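Local structure of molybdopterin synthase catalytic subunit (Homo sapiens, 5MPO) at residues 82-85 / 86-89; 74-77 / 78-82; 97-100 / 101-105. The protein is the catalytic subunit of molybdopterin synthase, moving two sulfur atoms from the thiocarboxylated carrier MOCS2A into precursor Z to form the dithiolene of molybdopterin. All coordinates share one frame; numbering follows the deposited sequence.

Interaction 1: residues 82-85 / 86-89; sequences CSDI and RQKW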
loop_
_atom_site.group_PDB
_atom_site.type_symbol
_atom_site.label_atom_id
_atom_site.label_comp_id
_atom_site.label_asym_id
_atom_site.label_seq_id
_atom_site.Cartn_x
_atom_site.Cartn_y
_atom_site.Cartn_z
ATOM N N CYS C 82 13.836 -7.078 5.732
ATOM C CA CYS C 82 14.024 -7.271 4.269
ATOM C C CYS C 82 14.263 -8.732 3.890
ATOM O O CYS C 82 13.651 -9.306 2.969
ATOM C CB CYS C 82 15.124 -6.380 3.743
ATOM S SG CYS C 82 14.570 -4.646 3.762
ATOM N N SER C 83 15.106 -9.341 4.677
ATOM C CA SER C 83 15.590 -10.660 4.407
ATOM C C SER C 83 14.470 -11.686 4.688
ATOM O O SER C 83 14.265 -12.647 3.976
ATOM C CB SER C 83 16.860 -10.835 5.275
ATOM O OG SER C 83 17.312 -12.153 5.255
ATOM N N ASP C 84 13.714 -11.473 5.741
ATOM C CA ASP C 84 12.615 -12.352 6.028
ATOM C C ASP C 84 11.510 -12.227 4.978
ATOM O O ASP C 84 10.929 -13.215 4.563
ATOM C CB ASP C 84 12.114 -12.035 7.415
ATOM C CG ASP C 84 13.112 -12.546 8.523
ATOM O OD1 ASP C 84 13.966 -13.449 8.275
ATOM O OD2 ASP C 84 13.016 -12.064 9.648
ATOM N N ILE C 85 11.234 -11.016 4.553
ATOM C CA ILE C 85 10.309 -10.793 3.486
ATOM C C ILE C 85 10.713 -11.590 2.257
ATOM O O ILE C 85 9.882 -12.274 1.689
ATOM C CB ILE C 85 10.189 -9.314 3.121
ATOM C CG1 ILE C 85 9.312 -8.596 4.157
ATOM C CG2 ILE C 85 9.593 -9.144 1.741
ATOM C CD1 ILE C 85 9.287 -7.104 3.991
ATOM N N ARG C 86 11.978 -11.554 1.887
ATOM C CA ARG C 86 12.420 -12.312 0.705
ATOM C C ARG C 86 12.433 -13.848 0.922
ATOM O O ARG C 86 12.534 -14.597 -0.025
ATOM C CB ARG C 86 13.797 -11.847 0.265
ATOM C CG ARG C 86 13.825 -10.436 -0.228
ATOM C CD ARG C 86 15.257 -9.968 -0.461
ATOM N NE ARG C 86 15.305 -8.524 -0.769
ATOM C CZ ARG C 86 14.922 -7.956 -1.909
ATOM N NH1 ARG C 86 14.486 -8.670 -2.915
ATOM N NH2 ARG C 86 15.006 -6.640 -2.057
ATOM N N GLN C 87 12.306 -14.315 2.155
ATOM C CA GLN C 87 12.218 -15.744 2.399
ATOM C C GLN C 87 10.794 -16.246 2.102
ATOM O O GLN C 87 10.590 -17.380 1.715
ATOM C CB GLN C 87 12.806 -16.094 3.768
ATOM C CG GLN C 87 11.999 -17.103 4.599
ATOM C CD GLN C 87 12.563 -17.386 6.017
ATOM O OE1 GLN C 87 13.524 -16.725 6.509
ATOM N NE2 GLN C 87 11.964 -18.390 6.675
ATOM N N LYS C 88 9.806 -15.390 2.175
ATOM C CA LYS C 88 8.470 -15.827 1.836
ATOM C C LYS C 88 7.893 -15.375 0.472
ATOM O O LYS C 88 7.271 -16.165 -0.231
ATOM C CB LYS C 88 7.505 -15.349 2.905
ATOM C CG LYS C 88 6.091 -15.738 2.577
ATOM C CD LYS C 88 5.180 -15.492 3.702
ATOM C CE LYS C 88 3.793 -15.844 3.261
ATOM N NZ LYS C 88 2.882 -15.490 4.338
ATOM N N TRP C 89 8.073 -14.098 0.168
ATOM C CA TRP C 89 7.402 -13.393 -0.887
ATOM C C TRP C 89 8.359 -13.094 -2.073
ATOM O O TRP C 89 9.480 -12.698 -1.847
ATOM C CB TRP C 89 6.881 -12.073 -0.329
ATOM C CG TRP C 89 5.674 -12.218 0.547
ATOM C CD1 TRP C 89 4.416 -12.607 0.144
ATOM C CD2 TRP C 89 5.573 -11.956 1.942
ATOM N NE1 TRP C 89 3.556 -12.598 1.191
ATOM C CE2 TRP C 89 4.222 -12.212 2.317
ATOM C CE3 TRP C 89 6.470 -11.492 2.908
ATOM C CZ2 TRP C 89 3.743 -12.035 3.630
ATOM C CZ3 TRP C 89 6.007 -11.333 4.252
ATOM C CH2 TRP C 89 4.646 -11.613 4.588
#

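Interaction 2: residues 74-77 / 78-82; sequences AENE and VRKIC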
loop_
_atom_site.group_PDB
_atom_site.type_symbol
_atom_site.label_atom_id
_atom_site.label_comp_id
_atom_site.label_asym_id
_atom_site.label_seq_id
_atom_site.Cartn_x
_atom_site.Cartn_y
_atom_site.Cartn_z
ATOM N N ALA C 74 18.713 -0.196 14.403
ATOM C CA ALA C 74 17.441 -0.050 13.707
ATOM C C ALA C 74 17.624 -0.357 12.244
ATOM O O ALA C 74 16.777 -0.999 11.635
ATOM C CB ALA C 74 16.912 1.344 13.858
ATOM N N GLU C 75 18.761 0.058 11.712
ATOM C CA GLU C 75 19.174 -0.364 10.380
ATOM C C GLU C 75 19.291 -1.875 10.214
ATOM O O GLU C 75 18.699 -2.463 9.289
ATOM C CB GLU C 75 20.462 0.280 9.986
ATOM C CG GLU C 75 20.532 0.513 8.491
ATOM C CD GLU C 75 21.438 1.668 8.152
ATOM O OE1 GLU C 75 22.034 1.617 7.043
ATOM O OE2 GLU C 75 21.531 2.603 9.006
ATOM N N ASN C 76 20.019 -2.508 11.124
ATOM C CA ASN C 76 20.197 -3.939 11.029
ATOM C C ASN C 76 18.829 -4.646 11.111
ATOM O O ASN C 76 18.606 -5.665 10.391
ATOM C CB ASN C 76 21.138 -4.473 12.096
ATOM C CG ASN C 76 21.652 -5.878 11.770
ATOM O OD1 ASN C 76 22.169 -6.109 10.672
ATOM N ND2 ASN C 76 21.517 -6.827 12.719
ATOM N N GLU C 77 17.929 -4.102 11.937
ATOM C CA GLU C 77 16.671 -4.785 12.230
ATOM C C GLU C 77 15.764 -4.687 11.019
ATOM O O GLU C 77 15.122 -5.649 10.644
ATOM C CB GLU C 77 15.955 -4.274 13.483
ATOM C CG GLU C 77 16.500 -4.791 14.805
ATOM C CD GLU C 77 16.441 -6.277 15.045
ATOM O OE1 GLU C 77 15.345 -6.871 15.073
ATOM O OE2 GLU C 77 17.519 -6.855 15.323
ATOM N N VAL C 78 15.804 -3.559 10.355
ATOM C CA VAL C 78 15.169 -3.441 9.065
ATOM C C VAL C 78 15.813 -4.376 8.004
ATOM O O VAL C 78 15.078 -4.990 7.243
ATOM C CB VAL C 78 15.151 -2.002 8.591
ATOM C CG1 VAL C 78 14.563 -1.896 7.172
ATOM C CG2 VAL C 78 14.347 -1.128 9.568
ATOM N N ARG C 79 17.132 -4.556 8.001
ATOM C CA ARG C 79 17.738 -5.519 7.087
ATOM C C ARG C 79 17.196 -6.906 7.354
ATOM O O ARG C 79 17.070 -7.700 6.443
ATOM C CB ARG C 79 19.303 -5.536 7.136
ATOM C CG ARG C 79 19.946 -4.284 6.514
ATOM C CD ARG C 79 21.479 -4.274 6.364
ATOM N NE ARG C 79 22.145 -4.399 7.678
ATOM C CZ ARG C 79 22.704 -3.410 8.405
ATOM N NH1 ARG C 79 22.749 -2.144 7.977
ATOM N NH2 ARG C 79 23.227 -3.695 9.604
ATOM N N LYS C 80 16.954 -7.238 8.606
ATOM C CA LYS C 80 16.375 -8.521 8.897
ATOM C C LYS C 80 14.937 -8.625 8.353
ATOM O O LYS C 80 14.527 -9.653 7.803
ATOM C CB LYS C 80 16.332 -8.789 10.391
ATOM C CG LYS C 80 17.637 -9.301 10.942
ATOM C CD LYS C 80 17.454 -9.447 12.417
ATOM C CE LYS C 80 18.798 -9.380 13.110
ATOM N NZ LYS C 80 18.504 -9.216 14.573
ATOM N N ILE C 81 14.173 -7.566 8.533
ATOM C CA ILE C 81 12.860 -7.550 7.924
ATOM C C ILE C 81 12.903 -7.760 6.395
ATOM O O ILE C 81 12.077 -8.537 5.825
ATOM C CB ILE C 81 12.144 -6.269 8.315
ATOM C CG1 ILE C 81 11.724 -6.387 9.775
ATOM C CG2 ILE C 81 10.965 -5.958 7.374
ATOM C CD1 ILE C 81 11.289 -5.033 10.290
ATOM N N CYS C 82 13.836 -7.078 5.732
ATOM C CA CYS C 82 14.024 -7.271 4.269
ATOM C C CYS C 82 14.263 -8.732 3.890
ATOM O O CYS C 82 13.651 -9.306 2.969
ATOM C CB CYS C 82 15.124 -6.380 3.743
ATOM S SG CYS C 82 14.570 -4.646 3.762
#

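Interaction 3: residues 97-100 / 101-105; sequences FHRL and GLVPV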
loop_
_atom_site.group_PDB
_atom_site.type_symbol
_atom_site.label_atom_id
_atom_site.label_comp_id
_atom_site.label_asym_id
_atom_site.label_seq_id
_atom_site.Cartn_x
_atom_site.Cartn_y
_atom_site.Cartn_z
ATOM N N PHE C 97 12.196 4.054 4.440
ATOM C CA PHE C 97 12.708 5.369 4.737
ATOM C C PHE C 97 12.054 5.826 5.986
ATOM O O PHE C 97 10.825 5.908 6.033
ATOM C CB PHE C 97 12.421 6.322 3.601
ATOM C CG PHE C 97 13.439 6.276 2.522
ATOM C CD1 PHE C 97 13.620 5.136 1.797
ATOM C CD2 PHE C 97 14.237 7.355 2.259
ATOM C CE1 PHE C 97 14.588 5.056 0.794
ATOM C CE2 PHE C 97 15.216 7.296 1.261
ATOM C CZ PHE C 97 15.397 6.132 0.518
ATOM N N HIS C 98 12.842 6.075 7.027
ATOM C CA HIS C 98 12.264 6.582 8.274
ATOM C C HIS C 98 12.874 7.919 8.647
ATOM O O HIS C 98 14.075 8.092 8.603
ATOM C CB HIS C 98 12.413 5.547 9.383
ATOM C CG HIS C 98 11.433 5.701 10.512
ATOM N ND1 HIS C 98 11.245 6.900 11.186
ATOM C CD2 HIS C 98 10.624 4.803 11.118
ATOM C CE1 HIS C 98 10.378 6.730 12.162
ATOM N NE2 HIS C 98 9.974 5.473 12.134
ATOM N N ARG C 99 12.030 8.883 8.974
ATOM C CA ARG C 99 12.493 10.220 9.333
ATOM C C ARG C 99 12.718 10.334 10.810
ATOM O O ARG C 99 11.983 9.750 11.601
ATOM C CB ARG C 99 11.502 11.264 8.890
ATOM C CG ARG C 99 11.983 12.684 9.094
ATOM C CD ARG C 99 11.073 13.603 8.345
ATOM N NE ARG C 99 11.205 14.939 8.868
ATOM C CZ ARG C 99 10.387 15.946 8.592
ATOM N NH1 ARG C 99 9.356 15.798 7.764
ATOM N NH2 ARG C 99 10.606 17.125 9.153
ATOM N N LEU C 100 13.753 11.073 11.198
ATOM C CA LEU C 100 14.089 11.183 12.614
ATOM C C LEU C 100 14.040 12.636 13.090
ATOM O O LEU C 100 14.129 13.532 12.291
ATOM C CB LEU C 100 15.453 10.542 12.857
ATOM C CG LEU C 100 15.506 9.019 12.769
ATOM C CD1 LEU C 100 16.852 8.475 13.229
ATOM C CD2 LEU C 100 14.396 8.373 13.597
ATOM N N GLY C 101 13.907 12.841 14.408
ATOM C CA GLY C 101 13.641 14.155 14.969
ATOM C C GLY C 101 12.199 14.589 14.711
ATOM O O GLY C 101 11.290 13.772 14.828
ATOM N N LEU C 102 12.005 15.848 14.331
ATOM C CA LEU C 102 10.690 16.486 14.311
ATOM C C LEU C 102 9.895 16.303 13.036
ATOM O O LEU C 102 10.272 16.773 11.942
ATOM C CB LEU C 102 10.808 17.994 14.620
ATOM C CG LEU C 102 11.138 18.245 16.109
ATOM C CD1 LEU C 102 11.604 19.682 16.301
ATOM C CD2 LEU C 102 9.981 17.901 17.054
ATOM N N VAL C 103 8.754 15.649 13.187
ATOM C CA VAL C 103 7.883 15.382 12.037
ATOM C C VAL C 103 6.601 16.127 12.340
ATOM O O VAL C 103 5.789 15.668 13.167
ATOM C CB VAL C 103 7.626 13.877 11.827
ATOM C CG1 VAL C 103 6.844 13.637 10.543
ATOM C CG2 VAL C 103 8.960 13.151 11.797
ATOM N N PRO C 104 6.440 17.300 11.722
ATOM C CA PRO C 104 5.184 18.026 11.961
ATOM C C PRO C 104 3.956 17.327 11.314
ATOM O O PRO C 104 4.088 16.355 10.542
ATOM C CB PRO C 104 5.449 19.393 11.330
ATOM C CG PRO C 104 6.385 19.072 10.214
ATOM C CD PRO C 104 7.295 17.988 10.744
ATOM N N VAL C 105 2.786 17.840 11.675
ATOM C CA VAL C 105 1.505 17.327 11.235
ATOM C C VAL C 105 1.439 17.225 9.714
ATOM O O VAL C 105 1.897 18.100 8.989
ATOM C CB VAL C 105 0.345 18.205 11.754
ATOM C CG1 VAL C 105 -0.971 17.861 11.052
ATOM C CG2 VAL C 105 0.197 18.039 13.276
#

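Interaction 1: residues 82-85 / 86-89
I85 and W89 meet across the last turn of helix 73-88, at the point where the α/β hammerhead fold of the MoaE family passes from this helix toward strand 91-99. W89 is the first residue to leave helical backbone angles, and the hydrogen bonding records the change. I85 O accepts two amides: W89 N at 3.0 Å, in a nearly straight bond (170°) that arrives almost in line with the carbonyl, and K88 N at 3.2 Å, which stands above the carbonyl plane. The helix end thus mixes four- and three-residue spacing. D84 O also meets two amides, but there the three-residue bond from Q87 N is the shorter (3.0 Å) and the four-residue bond from K88 N is weak.

The I85 side chain is buried. Its CG2 branch, anti to the backbone N, comes within 4.1 Å of CE3 on the W89 indole, while I85 CA lies in the plane of that ring, at its edge. The ring therefore presents its rim to I85, and the neighbouring K88 lays CD 3.6 Å above the centre of one face. A125, Y128 and A129 of helix 119-136 pack on I85, and E124 of the same helix bonds W89 NE1.

R86 closes the preceding turn through R86 N and C82 O, 3.0 Å apart (156°). Its chain, extended from CG to NE, leads out from the helix, leaning back past C82 O, to a guanidinium salt-bridged to D20 and bonded to K92 O. On the way its aliphatic root grazes the carbonyl already bonded to R86 N, with CG 3.4 Å from C82 O.

Interaction 2: residues 74-77 / 78-82
A bend at chi3 (-61°) folds the R79 side chain back over the preceding turn of helix 73-88, and N76, with CG anti to the backbone N (chi1 -163°), turns its amide oxygen toward NH2 of the returning guanidinium. R79 NH2 then donates to N76 OD1 at 2.8 Å, with an N-H...O angle of 149°. The amide and guanidinium planes are far from coplanar, and the oxygen is tilted out of the guanidinium plane. One face of the guanidinium rests on the backbone, with N76 CA 3.3 Å above the plane toward its rim and E75 C over its centre.

On the other flank, E75 runs obliquely past R79. The nearest approach of these two side chains is made by a methylene, CG to NH1 at 3.5 Å, whereas the salt bridge from E75 OE1 to R79 NH1 is long, at 3.9 Å. The amide bond and the backbone beneath are therefore likely to hold R79 more than this ion pair does.

V78 N, R79 N, K80 N and I81 N bond the carbonyls four residues back, A74 to E77, and V78 packs on I22 and V96, seating the helix on the mixed sheet.

E77 and K80 form the tighter ion pair. E77 bends at chi2 and crosses the extended K80 chain, so that K80 NZ meets OE2 at 2.7 Å on the syn side of the carboxylate, somewhat out of its plane. K80 NZ also bridges to an acidic side chain of another protein chain, and an aromatic side chain of that chain packs on E77.

With E77 buried, the lysine probably offsets a carboxylate charge that would be costly at this interface, and an ammonium shared by two acids is likely to tie the helix to its partner protein.

Interaction 3: residues 97-100 / 101-105
R99, the residue that reaches across to L102, V103 and P104, has its own carbonyl oxygen gripped by H98 ND1 at 3.0 Å. The contact spans the corner where strand 91-99 of the mixed sheet gives way to strand 101-104 of the smaller antiparallel sheet, within the α/β hammerhead fold of the MoaE family. The gripped oxygen lies in the imidazole plane, while ND1 stands above the plane of the carbonyl. H98 NE2 is bonded to the backbone of another protein chain, and Y67 meets the ring edge-to-face, so the imidazole is fixed on several sides.

The short strand axes run at 96° to each other and approach to 9.0 Å, so the two strands do not pair here. G101 makes the turn with a positive phi (73°), and a CB built on it would fall 2.7 Å from L100 O, so a side chain here would be disfavoured, consistent with glycine.

The corner is filled by R99. With CG anti to the backbone N (chi1 -174°) and the chain extended to NE, its methylenes pass obliquely by V103, CD lying 4.1 Å from CG2. V103 also covers one face of the guanidinium, its CA over the centre. R99 NH2 approaches L102 O to 2.8 Å, but the angle is too poor for a hydrogen bond; the strong polar partner is E107, salt-bridged to NH1. A leucine in place of R99 is likely to leave E107 without its charged mate and to uncover the side of V103 on which the guanidinium now rests. The next residue, P104, crosses the arginine at about a right angle and sets CD 3.8 Å from R99 NH2.

Overall arrangement
Interactions 1 and 2 lie on one helix, 73-88, share C82 and have centres about 11 Å apart; the centre of interaction 3 is about 26 Å from that of interaction 1, on the opposite side of the chain's centre. All three mix core and surface: I85 is buried beside exposed S83, Q87 and K88; A74, E77, V78 and I81 are buried with R79 exposed; R99 and V103 are buried with L102 exposed. Interaction 1 combines shared backbone carbonyls with an apolar side, interaction 2 is richer in side-chain charge, and interaction 3 joins two sheets, centring on one arginine whose charge is met by E107. Interactions 2 and 3 reach other chains; interaction 1 does not.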